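Local coordinates for protein EpsJ (Vibrio vulnificus, PDB 2RET) that is a pseudopilin of the type 2 secretion system that pairs with the pseudopilin EpsI and probably forms part of the pseudopilus, at residues 30-35 / 149-154; 39-42 / 48-51; 52-57 / 62-67; 88-93 / 97-102. One frame throughout, in Å; residues are numbered along the deposited sequence.

Contact 1 of 4, residues 30-35 / 149-154; sequences SDFRQI and ISVELT
Phe32 and Val151 meet where the end of helix 10-32 comes over strand 148-155. Phe32 CB points from the backbone toward the strand. CG lies anti to the carbonyl carbon (chi1 -73°), and the ring is turned about CB-CG (chi2 -81°) with one face to Val151. The ring atoms CD1, CE1, CZ and CE2 all gather round one methyl group, Val151 CG2. CE1 of Phe32 is the nearest of them, 3.7 Å from Val151 CG2. This is a CH-pi contact: CG2 of Val151 stands 3.8 Å from the centroid of the Phe32 ring and 16° off its normal. The methyl is displaced a little toward the rim.

Three residues further on, in the loop after the helix, Ile35 and Ile149 reach toward each other tip to tip. Their CD1 atoms, Ile35 CD1 and Ile149 CD1, are only 3.4 Å apart, tight for two methyl carbons. Phe68, Tyr90 and Tyr165 also meet the Phe32 ring, so residues of both sheets touch it. The arrangement belongs to the pilin-like fold, in which a long N-terminal helix packs on antiparallel sheet. No hydrogen bond crosses between 30-35 and 149-154. The helix end and the loop after it meet the strand here by apolar contact alone, through four buried side chains.

Contact 2 of 4, residues 39-42 / 48-51; sequences QTRT and SKKL
Thr40 and Lys50 form the hydrogen-bonded pair of a short antiparallel beta hairpin, strands 40-41 and 49-56, at one edge of the larger sheet. Thr40 N donates to Lys50 O at 2.8 Å, almost straight at 171°. Lys50 N returns the bond to Thr40 O, also at 2.8 Å. A third bond, Thr42 N to Ser48 O at 2.9 Å, extends the pairing toward the connection between the strands, which is not modelled. Thr40 OG1 is held by His53 of the adjoining part of the strand. A water bridge from this hydroxyl to Leu51 O is doubtful.

Arg41 and Lys49 are the non-hydrogen-bonded pair. Their side chains run side by side, pointing the same way. Arg41 NH1 and Lys49 NZ come within 3.1 Å, two donors of like charge with no bond between them. The closeness is probably unfavourable, and Asp106 is only a long, weak ion-pair partner of Arg41.

The packing centres on Gln39. It crosses Lys49 at about a right angle, with Gln39 CB 3.8 Å from Lys49 CB. The extended Gln39 chain carries its amide onward, where NE2 donates to the backbone of Glu142. Beside it, Leu51 turns its branch back, and CG of Leu51 lies 4.1 Å from CG of Gln39.

Contact 3 of 4, residues 52-57 / 62-67; sequences LHWADY and DNKGIM
Trp54 and His53 each have a side chain from strand 64-74 over one ring face. Lys64 crosses the indole at about a right angle, its CD 3.9 Å from the centroid of the Trp54 six-membered ring. At the indole edge, near the plane, sits Ile66 CB. The imidazole of His53 carries the Met67 terminal methyl, CE, 3.5 Å from the His53 ring centroid. Met67 is a selenomethionine here, and the bend at its last torsion (chi3 66°) folds CE over that ring. Met67 O lies at the His53 ring edge, in plane. His53 NE2 has its own partner, Thr40. Asp62 O lies at the edge of the Tyr57 ring, in its plane.

These pairs sit on a beta hairpin. His53 with Met67 and Ala55 with Gly65 are its hydrogen-bonded pairs, each with two backbone bonds. Tyr57 N adds a bond of 2.7 Å to Asn63 O beside the turn. On the Trp54 side, Phe129 of the second sheet meets the indole edge to face.

Lys64 ends in a salt bridge, NZ to Asp56 OD1 at 2.9 Å, reached from above the carboxylate plane. Its side chain is thus used twice, methylenes on the indole and ammonium on the acid. Such a grip probably limits movement of the lysine at this partly exposed end.

Contact 4 of 4, residues 88-93 / 97-102; sequences VGYRIK and LERVWW
Tyr90, Leu97, Ile92 and Val88 form the apolar centre on one face of the hairpin made by strands 79-93 and 96-102, with Arg99 and Trp101 beside them. Ile92 CD1 lies 3.7 Å from Leu97 CD1, and Leu97 also leans its CD2 on the Tyr90 ring. Over one face of that ring comes the aliphatic part of Arg99. Its CG is 4.1 Å from the Tyr90 ring centroid, a CH-pi contact displaced toward the rim. Arg99 CG is anti to the backbone N (chi1 -179°), and a bend at the next torsion carries the guanidinium past the ring. Asp31 of helix 10-32 takes both Tyr90 OH and Arg99 NH2. At the far end, Val88 CG1 packs on Trp101 CD1 at 3.7 Å.

The strands run antiparallel, 156° between their directions. Gly89 with Val100 and Arg91 with Glu98 are the hydrogen-bonded pairs, with two backbone bonds each. Trp102 brings its ring edge up to Gly89 N, and Val100 CG1 lies over one face of the same ring.

The other side of the sheet is polar toward the turn. Arg91 meets Glu98 side-on, with OE1 close to the plane of the Arg91 guanidinium. NE and NH2 of Arg91 both donate to Glu98 OE1, at 2.9 Å and 2.6 Å. The NE bond uses the anti lone pair of OE1. Val100 CG2 covers one guanidinium face. Arg91 NH1 bonds to Leu59 O. Buried Glu98 has Arg91 at OE1 and a salt bridge to Arg96 at OE2, which would probably favour its charged form.

Overall arrangement
Contacts 1 and 4 are buried, whereas contacts 2 and 3 are only partly so. Contact 1 brings the helix end to the four-stranded sheet without a hydrogen bond between its two segments. The other three are hairpins of the six-stranded sheet, and contacts 2 and 3 share strand 49-56. Thr40 and His53 join those two through a probable hydrogen bond. Asp62 and Lys93 tie contact 3 to contact 4 by a salt bridge. Asp31 and Phe32 connect contact 1 with contact 4, one by polar bonds and one by ring packing. Contact 2, about 19 Å from contact 1 between centres, has like charges close together, whereas contacts 3 and 4 each pair opposite charges in a salt bridge.

Contact 1 of 4, residues 30-35 / 149-154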
loop_
_atom_site.group_PDB
_atom_site.type_symbol
_atom_site.label_atom_id
_atom_site.label_comp_id
_atom_site.label_asym_id
_atom_site.label_seq_id
_atom_site.Cartn_x
_atom_site.Cartn_y
_atom_site.Cartn_z
ATOM N N SER B 30 7.911 7.364 18.463
ATOM C CA SER B 30 7.897 6.072 17.782
ATOM C C SER B 30 6.603 5.317 18.088
ATOM O O SER B 30 6.062 4.663 17.201
ATOM C CB SER B 30 9.132 5.218 18.126
ATOM O OG SER B 30 9.077 4.642 19.453
ATOM N N ASP B 31 6.123 5.422 19.328
ATOM C CA ASP B 31 4.969 4.651 19.803
ATOM C C ASP B 31 3.636 5.302 19.424
ATOM O O ASP B 31 2.787 4.682 18.812
ATOM C CB ASP B 31 5.004 4.463 21.326
ATOM C CG ASP B 31 6.044 3.470 21.793
ATOM O OD1 ASP B 31 6.431 2.543 21.043
ATOM O OD2 ASP B 31 6.472 3.599 22.969
ATOM N N PHE B 32 3.463 6.547 19.819
ATOM C CA PHE B 32 2.207 7.224 19.645
ATOM C C PHE B 32 1.887 7.593 18.191
ATOM O O PHE B 32 0.701 7.788 17.844
ATOM C CB PHE B 32 2.136 8.443 20.546
ATOM C CG PHE B 32 1.956 8.113 21.982
ATOM C CD1 PHE B 32 0.711 7.809 22.472
ATOM C CD2 PHE B 32 3.027 8.157 22.859
ATOM C CE1 PHE B 32 0.536 7.507 23.811
ATOM C CE2 PHE B 32 2.864 7.817 24.191
ATOM C CZ PHE B 32 1.606 7.498 24.670
ATOM N N ARG B 33 2.906 7.701 17.345
ATOM C CA ARG B 33 2.656 7.901 15.929
ATOM C C ARG B 33 2.313 6.592 15.173
ATOM O O ARG B 33 1.872 6.651 14.022
ATOM C CB ARG B 33 3.834 8.603 15.253
ATOM C CG ARG B 33 4.039 10.043 15.656
ATOM C CD ARG B 33 5.302 10.495 15.001
ATOM N NE ARG B 33 5.777 11.845 15.282
ATOM C CZ ARG B 33 5.461 12.935 14.582
ATOM N NH1 ARG B 33 4.619 12.894 13.564
ATOM N NH2 ARG B 33 6.021 14.091 14.905
ATOM N N GLN B 34 2.533 5.443 15.802
ATOM C CA GLN B 34 2.328 4.150 15.172
ATOM C C GLN B 34 1.265 3.311 15.897
ATOM O O GLN B 34 1.310 2.072 15.885
ATOM C CB GLN B 34 3.672 3.410 15.060
ATOM C CG GLN B 34 4.687 4.219 14.221
ATOM C CD GLN B 34 5.594 3.363 13.439
ATOM O OE1 GLN B 34 5.419 3.157 12.221
ATOM N NE2 GLN B 34 6.585 2.834 14.115
ATOM N N ILE B 35 0.285 3.997 16.463
ATOM C CA ILE B 35 -0.850 3.348 17.136
ATOM C C ILE B 35 -1.660 2.534 16.119
ATOM O O ILE B 35 -1.958 3.022 15.030
ATOM C CB ILE B 35 -1.788 4.382 17.846
ATOM C CG1 ILE B 35 -1.026 5.084 18.973
ATOM C CG2 ILE B 35 -3.061 3.694 18.424
ATOM C CD1 ILE B 35 -1.921 6.007 19.879
ATOM N N ILE B 149 -4.504 12.405 19.711
ATOM C CA ILE B 149 -4.212 12.130 21.102
ATOM C C ILE B 149 -3.161 13.171 21.527
ATOM O O ILE B 149 -2.229 13.431 20.807
ATOM C CB ILE B 149 -3.676 10.649 21.253
ATOM C CG1 ILE B 149 -4.795 9.657 20.904
ATOM C CG2 ILE B 149 -3.274 10.296 22.680
ATOM C CD1 ILE B 149 -4.283 8.359 20.268
ATOM N N SER B 150 -3.346 13.757 22.697
ATOM C CA SER B 150 -2.421 14.719 23.294
ATOM C C SER B 150 -1.904 14.042 24.558
ATOM O O SER B 150 -2.675 13.680 25.432
ATOM C CB SER B 150 -3.131 16.049 23.671
ATOM O OG SER B 150 -2.226 16.984 24.301
ATOM N N VAL B 151 -0.594 13.863 24.608
ATOM C CA VAL B 151 0.093 13.284 25.735
ATOM C C VAL B 151 0.812 14.415 26.454
ATOM O O VAL B 151 1.681 15.049 25.888
ATOM C CB VAL B 151 1.066 12.169 25.270
ATOM C CG1 VAL B 151 1.799 11.552 26.504
ATOM C CG2 VAL B 151 0.267 11.098 24.495
ATOM N N GLU B 152 0.405 14.672 27.701
ATOM C CA GLU B 152 1.031 15.674 28.536
ATOM C C GLU B 152 1.791 15.081 29.731
ATOM O O GLU B 152 1.273 14.286 30.461
ATOM C CB GLU B 152 -0.025 16.655 29.036
ATOM C CG GLU B 152 0.566 17.807 29.838
ATOM C CD GLU B 152 -0.506 18.747 30.312
ATOM O OE1 GLU B 152 -1.254 18.366 31.261
ATOM O OE2 GLU B 152 -0.600 19.848 29.703
ATOM N N LEU B 153 3.036 15.520 29.905
ATOM C CA LEU B 153 3.885 15.178 31.053
ATOM C C LEU B 153 4.098 16.417 31.902
ATOM O O LEU B 153 4.272 17.500 31.383
ATOM C CB LEU B 153 5.251 14.671 30.571
ATOM C CG LEU B 153 5.214 13.507 29.566
ATOM C CD1 LEU B 153 6.605 13.183 29.075
ATOM C CD2 LEU B 153 4.593 12.316 30.246
ATOM N N THR B 154 4.069 16.240 33.214
ATOM C CA THR B 154 4.404 17.265 34.176
ATOM C C THR B 154 5.761 16.838 34.759
ATOM O O THR B 154 5.875 15.834 35.490
ATOM C CB THR B 154 3.325 17.373 35.268
ATOM O OG1 THR B 154 2.054 17.603 34.643
ATOM C CG2 THR B 154 3.657 18.531 36.348
#

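Contact 2 of 4, residues 39-42 / 48-51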
loop_
_atom_site.group_PDB
_atom_site.type_symbol
_atom_site.label_atom_id
_atom_site.label_comp_id
_atom_site.label_asym_id
_atom_site.label_seq_id
_atom_site.Cartn_x
_atom_site.Cartn_y
_atom_site.Cartn_z
ATOM N N GLN B 39 -7.636 -4.207 18.805
ATOM C CA GLN B 39 -8.088 -4.311 20.194
ATOM C C GLN B 39 -7.182 -5.246 21.004
ATOM O O GLN B 39 -6.688 -6.252 20.484
ATOM C CB GLN B 39 -9.518 -4.823 20.254
ATOM C CG GLN B 39 -10.546 -3.775 19.913
ATOM C CD GLN B 39 -11.934 -4.357 19.787
ATOM O OE1 GLN B 39 -12.089 -5.543 19.575
ATOM N NE2 GLN B 39 -12.948 -3.518 19.910
ATOM N N THR B 40 -6.976 -4.895 22.275
ATOM C CA THR B 40 -6.130 -5.657 23.189
ATOM C C THR B 40 -6.936 -5.951 24.469
ATOM O O THR B 40 -7.847 -5.201 24.822
ATOM C CB THR B 40 -4.798 -4.898 23.463
ATOM O OG1 THR B 40 -5.030 -3.483 23.523
ATOM C CG2 THR B 40 -3.831 -5.123 22.322
ATOM N N ARG B 41 -6.628 -7.054 25.144
ATOM C CA ARG B 41 -7.418 -7.482 26.301
ATOM C C ARG B 41 -7.115 -6.647 27.535
ATOM O O ARG B 41 -5.961 -6.287 27.777
ATOM C CB ARG B 41 -7.181 -8.960 26.628
ATOM C CG ARG B 41 -7.408 -9.876 25.457
ATOM C CD ARG B 41 -7.573 -11.327 25.881
ATOM N NE ARG B 41 -7.278 -12.265 24.790
ATOM C CZ ARG B 41 -8.052 -12.481 23.716
ATOM N NH1 ARG B 41 -9.200 -11.818 23.539
ATOM N NH2 ARG B 41 -7.666 -13.367 22.796
ATOM N N THR B 42 -8.189 -6.313 28.255
ATOM C CA THR B 42 -8.197 -5.934 29.698
ATOM C C THR B 42 -9.053 -4.681 29.922
ATOM O O THR B 42 -10.285 -4.774 29.970
ATOM C CB THR B 42 -6.768 -5.835 30.386
ATOM O OG1 THR B 42 -6.481 -7.082 31.028
ATOM C CG2 THR B 42 -6.692 -4.714 31.456
ATOM N N SER B 48 -13.030 -8.911 27.756
ATOM C CA SER B 48 -13.275 -7.516 27.415
ATOM C C SER B 48 -12.020 -6.858 26.828
ATOM O O SER B 48 -11.002 -6.701 27.514
ATOM C CB SER B 48 -13.759 -6.740 28.642
ATOM O OG SER B 48 -12.682 -6.157 29.348
ATOM N N LYS B 49 -12.111 -6.459 25.560
ATOM C CA LYS B 49 -10.985 -5.878 24.837
ATOM C C LYS B 49 -11.221 -4.388 24.697
ATOM O O LYS B 49 -12.359 -3.940 24.777
ATOM C CB LYS B 49 -10.846 -6.507 23.444
ATOM C CG LYS B 49 -11.128 -7.997 23.382
ATOM C CD LYS B 49 -10.776 -8.606 22.023
ATOM C CE LYS B 49 -9.264 -8.799 21.849
ATOM N NZ LYS B 49 -8.959 -10.003 20.995
ATOM N N LYS B 50 -10.146 -3.633 24.493
ATOM C CA LYS B 50 -10.220 -2.203 24.162
ATOM C C LYS B 50 -9.173 -1.838 23.109
ATOM O O LYS B 50 -8.114 -2.449 23.018
ATOM C CB LYS B 50 -9.996 -1.314 25.395
ATOM C CG LYS B 50 -11.066 -1.342 26.479
ATOM C CD LYS B 50 -10.703 -0.368 27.604
ATOM C CE LYS B 50 -11.557 -0.557 28.845
ATOM N NZ LYS B 50 -11.375 -1.879 29.561
ATOM N N LEU B 51 -9.498 -0.815 22.328
ATOM C CA LEU B 51 -8.537 -0.141 21.456
ATOM C C LEU B 51 -7.449 0.642 22.256
ATOM O O LEU B 51 -6.265 0.462 22.016
ATOM C CB LEU B 51 -9.275 0.777 20.488
ATOM C CG LEU B 51 -9.695 0.122 19.181
ATOM C CD1 LEU B 51 -10.524 1.130 18.377
ATOM C CD2 LEU B 51 -8.474 -0.412 18.374
HETATM O O HOH W 1 -5.102 -1.803 21.766
#

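Contact 3 of 4, residues 52-57 / 62-67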
loop_
_atom_site.group_PDB
_atom_site.type_symbol
_atom_site.label_atom_id
_atom_site.label_comp_id
_atom_site.label_asym_id
_atom_site.label_seq_id
_atom_site.Cartn_x
_atom_site.Cartn_y
_atom_site.Cartn_z
ATOM N N LEU B 52 -7.878 1.499 23.184
ATOM C CA LEU B 52 -6.986 2.296 24.061
ATOM C C LEU B 52 -7.401 2.079 25.517
ATOM O O LEU B 52 -8.564 2.232 25.855
ATOM C CB LEU B 52 -7.045 3.811 23.794
ATOM C CG LEU B 52 -6.508 4.439 22.492
ATOM C CD1 LEU B 52 -7.238 5.768 22.206
ATOM C CD2 LEU B 52 -5.019 4.666 22.533
ATOM N N HIS B 53 -6.433 1.721 26.353
ATOM C CA HIS B 53 -6.662 1.512 27.762
ATOM C C HIS B 53 -6.059 2.728 28.463
ATOM O O HIS B 53 -4.938 3.106 28.204
ATOM C CB HIS B 53 -5.992 0.211 28.263
ATOM C CG HIS B 53 -6.328 -1.004 27.455
ATOM N ND1 HIS B 53 -7.265 -1.940 27.856
ATOM C CD2 HIS B 53 -5.849 -1.435 26.267
ATOM C CE1 HIS B 53 -7.333 -2.895 26.950
ATOM N NE2 HIS B 53 -6.481 -2.611 25.977
ATOM N N TRP B 54 -6.840 3.317 29.345
ATOM C CA TRP B 54 -6.523 4.603 29.960
ATOM C C TRP B 54 -7.248 4.678 31.306
ATOM O O TRP B 54 -8.459 4.839 31.355
ATOM C CB TRP B 54 -6.935 5.778 29.069
ATOM C CG TRP B 54 -6.788 7.139 29.742
ATOM C CD1 TRP B 54 -7.801 8.037 30.028
ATOM C CD2 TRP B 54 -5.583 7.757 30.186
ATOM N NE1 TRP B 54 -7.284 9.163 30.628
ATOM C CE2 TRP B 54 -5.927 9.015 30.736
ATOM C CE3 TRP B 54 -4.246 7.367 30.193
ATOM C CZ2 TRP B 54 -4.991 9.861 31.286
ATOM C CZ3 TRP B 54 -3.313 8.214 30.711
ATOM C CH2 TRP B 54 -3.679 9.454 31.252
ATOM N N ALA B 55 -6.504 4.512 32.391
ATOM C CA ALA B 55 -7.135 4.472 33.729
ATOM C C ALA B 55 -6.124 4.731 34.798
ATOM O O ALA B 55 -4.936 4.507 34.602
ATOM C CB ALA B 55 -7.830 3.123 33.979
ATOM N N ASP B 56 -6.607 5.228 35.932
ATOM C CA ASP B 56 -5.805 5.323 37.143
ATOM C C ASP B 56 -5.272 3.938 37.476
ATOM O O ASP B 56 -6.000 2.949 37.379
ATOM C CB ASP B 56 -6.640 5.852 38.301
ATOM C CG ASP B 56 -6.773 7.369 38.295
ATOM O OD1 ASP B 56 -5.918 8.106 37.760
ATOM O OD2 ASP B 56 -7.760 7.850 38.833
ATOM N N TYR B 57 -3.994 3.869 37.831
ATOM C CA TYR B 57 -3.377 2.635 38.303
ATOM C C TYR B 57 -3.229 1.524 37.226
ATOM O O TYR B 57 -2.791 0.429 37.556
ATOM C CB TYR B 57 -4.062 2.125 39.580
ATOM C CG TYR B 57 -4.505 3.255 40.484
ATOM C CD1 TYR B 57 -5.828 3.352 40.914
ATOM C CD2 TYR B 57 -3.621 4.259 40.874
ATOM C CE1 TYR B 57 -6.257 4.410 41.727
ATOM C CE2 TYR B 57 -4.048 5.324 41.673
ATOM C CZ TYR B 57 -5.369 5.387 42.094
ATOM O OH TYR B 57 -5.807 6.428 42.871
ATOM N N ASP B 62 1.502 4.649 39.575
ATOM C CA ASP B 62 1.193 5.461 40.788
ATOM C C ASP B 62 0.134 6.520 40.455
ATOM O O ASP B 62 -0.485 7.067 41.351
ATOM C CB ASP B 62 2.401 6.246 41.331
ATOM C CG ASP B 62 3.569 5.368 41.777
ATOM O OD1 ASP B 62 3.409 4.161 41.983
ATOM O OD2 ASP B 62 4.682 5.919 41.910
ATOM N N ASN B 63 -0.037 6.868 39.175
ATOM C CA ASN B 63 -1.241 7.595 38.779
ATOM C C ASN B 63 -1.833 7.008 37.507
ATOM O O ASN B 63 -2.232 5.844 37.501
ATOM C CB ASN B 63 -1.041 9.129 38.764
ATOM C CG ASN B 63 0.268 9.569 38.084
ATOM O OD1 ASN B 63 1.331 9.606 38.742
ATOM N ND2 ASN B 63 0.191 9.950 36.768
ATOM N N LYS B 64 -1.915 7.783 36.436
ATOM C CA LYS B 64 -2.544 7.286 35.217
ATOM C C LYS B 64 -1.640 6.357 34.492
ATOM O O LYS B 64 -0.419 6.490 34.582
ATOM C CB LYS B 64 -2.928 8.430 34.297
ATOM C CG LYS B 64 -4.200 9.080 34.730
ATOM C CD LYS B 64 -5.392 8.155 34.500
ATOM C CE LYS B 64 -6.679 8.935 34.601
ATOM N NZ LYS B 64 -6.570 9.994 35.616
ATOM N N GLY B 65 -2.247 5.397 33.808
ATOM C CA GLY B 65 -1.541 4.612 32.793
ATOM C C GLY B 65 -2.288 4.450 31.491
ATOM O O GLY B 65 -3.495 4.527 31.465
ATOM N N ILE B 66 -1.538 4.191 30.411
ATOM C CA ILE B 66 -2.099 4.019 29.053
ATOM C C ILE B 66 -1.512 2.745 28.439
ATOM O O ILE B 66 -0.378 2.350 28.732
ATOM C CB ILE B 66 -1.900 5.308 28.138
ATOM C CG1 ILE B 66 -2.770 5.266 26.885
ATOM C CG2 ILE B 66 -0.462 5.539 27.758
ATOM C CD1 ILE B 66 -2.911 6.610 26.177
HETATM N N MSE B 67 -2.323 2.065 27.626
HETATM C CA MSE B 67 -1.880 0.882 26.924
HETATM C C MSE B 67 -2.589 0.797 25.608
HETATM O O MSE B 67 -3.795 1.033 25.537
HETATM C CB MSE B 67 -2.114 -0.399 27.744
HETATM C CG MSE B 67 -1.382 -1.636 27.139
HETATM SE SE MSE B 67 -1.703 -3.308 28.110
HETATM C CE MSE B 67 -3.631 -3.596 27.808
#

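Contact 4 of 4, residues 88-93 / 97-102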
loop_
_atom_site.group_PDB
_atom_site.type_symbol
_atom_site.label_atom_id
_atom_site.label_comp_id
_atom_site.label_asym_id
_atom_site.label_seq_id
_atom_site.Cartn_x
_atom_site.Cartn_y
_atom_site.Cartn_z
ATOM N N VAL B 88 2.365 -1.724 23.695
ATOM C CA VAL B 88 3.170 -0.846 24.539
ATOM C C VAL B 88 2.265 -0.134 25.591
ATOM O O VAL B 88 1.090 0.056 25.380
ATOM C CB VAL B 88 3.926 0.239 23.719
ATOM C CG1 VAL B 88 4.769 -0.400 22.630
ATOM C CG2 VAL B 88 2.950 1.262 23.160
ATOM N N GLY B 89 2.830 0.235 26.723
ATOM C CA GLY B 89 2.149 1.132 27.642
ATOM C C GLY B 89 3.070 2.091 28.362
ATOM O O GLY B 89 4.261 1.988 28.282
ATOM N N TYR B 90 2.491 3.073 29.039
ATOM C CA TYR B 90 3.275 4.053 29.800
ATOM C C TYR B 90 2.639 4.156 31.189
ATOM O O TYR B 90 1.421 4.008 31.344
ATOM C CB TYR B 90 3.296 5.432 29.096
ATOM C CG TYR B 90 4.155 5.486 27.852
ATOM C CD1 TYR B 90 3.741 4.923 26.649
ATOM C CD2 TYR B 90 5.418 6.063 27.890
ATOM C CE1 TYR B 90 4.570 4.958 25.528
ATOM C CE2 TYR B 90 6.215 6.094 26.793
ATOM C CZ TYR B 90 5.793 5.549 25.618
ATOM O OH TYR B 90 6.637 5.628 24.547
ATOM N N ARG B 91 3.472 4.369 32.180
ATOM C CA ARG B 91 3.004 4.550 33.548
ATOM C C ARG B 91 4.013 5.365 34.321
ATOM O O ARG B 91 5.157 5.541 33.862
ATOM C CB ARG B 91 2.849 3.187 34.209
ATOM C CG ARG B 91 4.136 2.451 34.286
ATOM C CD ARG B 91 4.024 1.207 35.041
ATOM N NE ARG B 91 5.347 0.703 35.382
ATOM C CZ ARG B 91 5.652 -0.591 35.469
ATOM N NH1 ARG B 91 4.734 -1.525 35.238
ATOM N NH2 ARG B 91 6.883 -0.960 35.784
ATOM N N ILE B 92 3.614 5.838 35.497
ATOM C CA ILE B 92 4.536 6.487 36.425
ATOM C C ILE B 92 4.822 5.537 37.588
ATOM O O ILE B 92 3.907 4.982 38.191
ATOM C CB ILE B 92 3.996 7.848 36.983
ATOM C CG1 ILE B 92 3.607 8.808 35.844
ATOM C CG2 ILE B 92 5.022 8.518 37.973
ATOM C CD1 ILE B 92 4.764 9.350 35.052
ATOM N N LYS B 93 6.100 5.351 37.885
ATOM C CA LYS B 93 6.527 4.663 39.093
ATOM C C LYS B 93 7.557 5.496 39.811
ATOM O O LYS B 93 8.638 5.713 39.288
ATOM C CB LYS B 93 7.108 3.309 38.767
ATOM C CG LYS B 93 6.066 2.241 38.736
ATOM C CD LYS B 93 5.698 1.848 40.145
ATOM C CE LYS B 93 4.217 1.693 40.263
ATOM N NZ LYS B 93 3.752 1.564 41.671
ATOM N N LEU B 97 8.623 8.176 34.548
ATOM C CA LEU B 97 7.912 7.651 33.404
ATOM C C LEU B 97 8.642 6.370 32.937
ATOM O O LEU B 97 9.854 6.353 32.741
ATOM C CB LEU B 97 7.775 8.703 32.266
ATOM C CG LEU B 97 6.859 8.291 31.104
ATOM C CD1 LEU B 97 5.406 8.355 31.547
ATOM C CD2 LEU B 97 7.110 9.165 29.876
ATOM N N GLU B 98 7.874 5.295 32.822
ATOM C CA GLU B 98 8.336 4.011 32.364
ATOM C C GLU B 98 7.517 3.612 31.171
ATOM O O GLU B 98 6.346 3.900 31.137
ATOM C CB GLU B 98 8.137 2.976 33.471
ATOM C CG GLU B 98 9.055 3.266 34.649
ATOM C CD GLU B 98 9.132 2.150 35.630
ATOM O OE1 GLU B 98 8.206 1.320 35.733
ATOM O OE2 GLU B 98 10.155 2.109 36.318
ATOM N N ARG B 99 8.161 2.975 30.194
ATOM C CA ARG B 99 7.514 2.427 29.007
ATOM C C ARG B 99 7.586 0.917 29.095
ATOM O O ARG B 99 8.622 0.363 29.435
ATOM C CB ARG B 99 8.215 2.902 27.735
ATOM C CG ARG B 99 7.562 2.366 26.411
ATOM C CD ARG B 99 8.599 1.696 25.582
ATOM N NE ARG B 99 8.172 1.499 24.221
ATOM C CZ ARG B 99 8.843 0.803 23.315
ATOM N NH1 ARG B 99 9.989 0.227 23.603
ATOM N NH2 ARG B 99 8.338 0.678 22.105
ATOM N N VAL B 100 6.451 0.271 28.856
ATOM C CA VAL B 100 6.342 -1.162 28.952
ATOM C C VAL B 100 6.009 -1.696 27.580
ATOM O O VAL B 100 5.247 -1.104 26.867
ATOM C CB VAL B 100 5.254 -1.631 29.940
ATOM C CG1 VAL B 100 5.371 -3.159 30.142
ATOM C CG2 VAL B 100 5.324 -0.855 31.308
ATOM N N TRP B 101 6.585 -2.828 27.232
ATOM C CA TRP B 101 6.552 -3.317 25.855
ATOM C C TRP B 101 6.289 -4.791 25.861
ATOM O O TRP B 101 6.920 -5.524 26.624
ATOM C CB TRP B 101 7.906 -3.073 25.191
ATOM C CG TRP B 101 7.961 -3.490 23.765
ATOM C CD1 TRP B 101 7.617 -2.746 22.680
ATOM C CD2 TRP B 101 8.406 -4.757 23.254
ATOM N NE1 TRP B 101 7.836 -3.458 21.518
ATOM C CE2 TRP B 101 8.303 -4.703 21.847
ATOM C CE3 TRP B 101 8.866 -5.930 23.852
ATOM C CZ2 TRP B 101 8.679 -5.766 21.022
ATOM C CZ3 TRP B 101 9.237 -6.986 23.039
ATOM C CH2 TRP B 101 9.145 -6.894 21.635
ATOM N N TRP B 102 5.375 -5.215 25.009
ATOM C CA TRP B 102 5.116 -6.614 24.774
ATOM C C TRP B 102 5.218 -6.929 23.298
ATOM O O TRP B 102 4.722 -6.197 22.461
ATOM C CB TRP B 102 3.728 -6.999 25.249
ATOM C CG TRP B 102 3.488 -6.871 26.723
ATOM C CD1 TRP B 102 3.601 -7.857 27.665
ATOM C CD2 TRP B 102 3.061 -5.695 27.423
ATOM N NE1 TRP B 102 3.255 -7.374 28.899
ATOM C CE2 TRP B 102 2.923 -6.049 28.784
ATOM C CE3 TRP B 102 2.788 -4.376 27.033
ATOM C CZ2 TRP B 102 2.490 -5.130 29.759
ATOM C CZ3 TRP B 102 2.367 -3.474 27.990
ATOM C CH2 TRP B 102 2.240 -3.844 29.338
#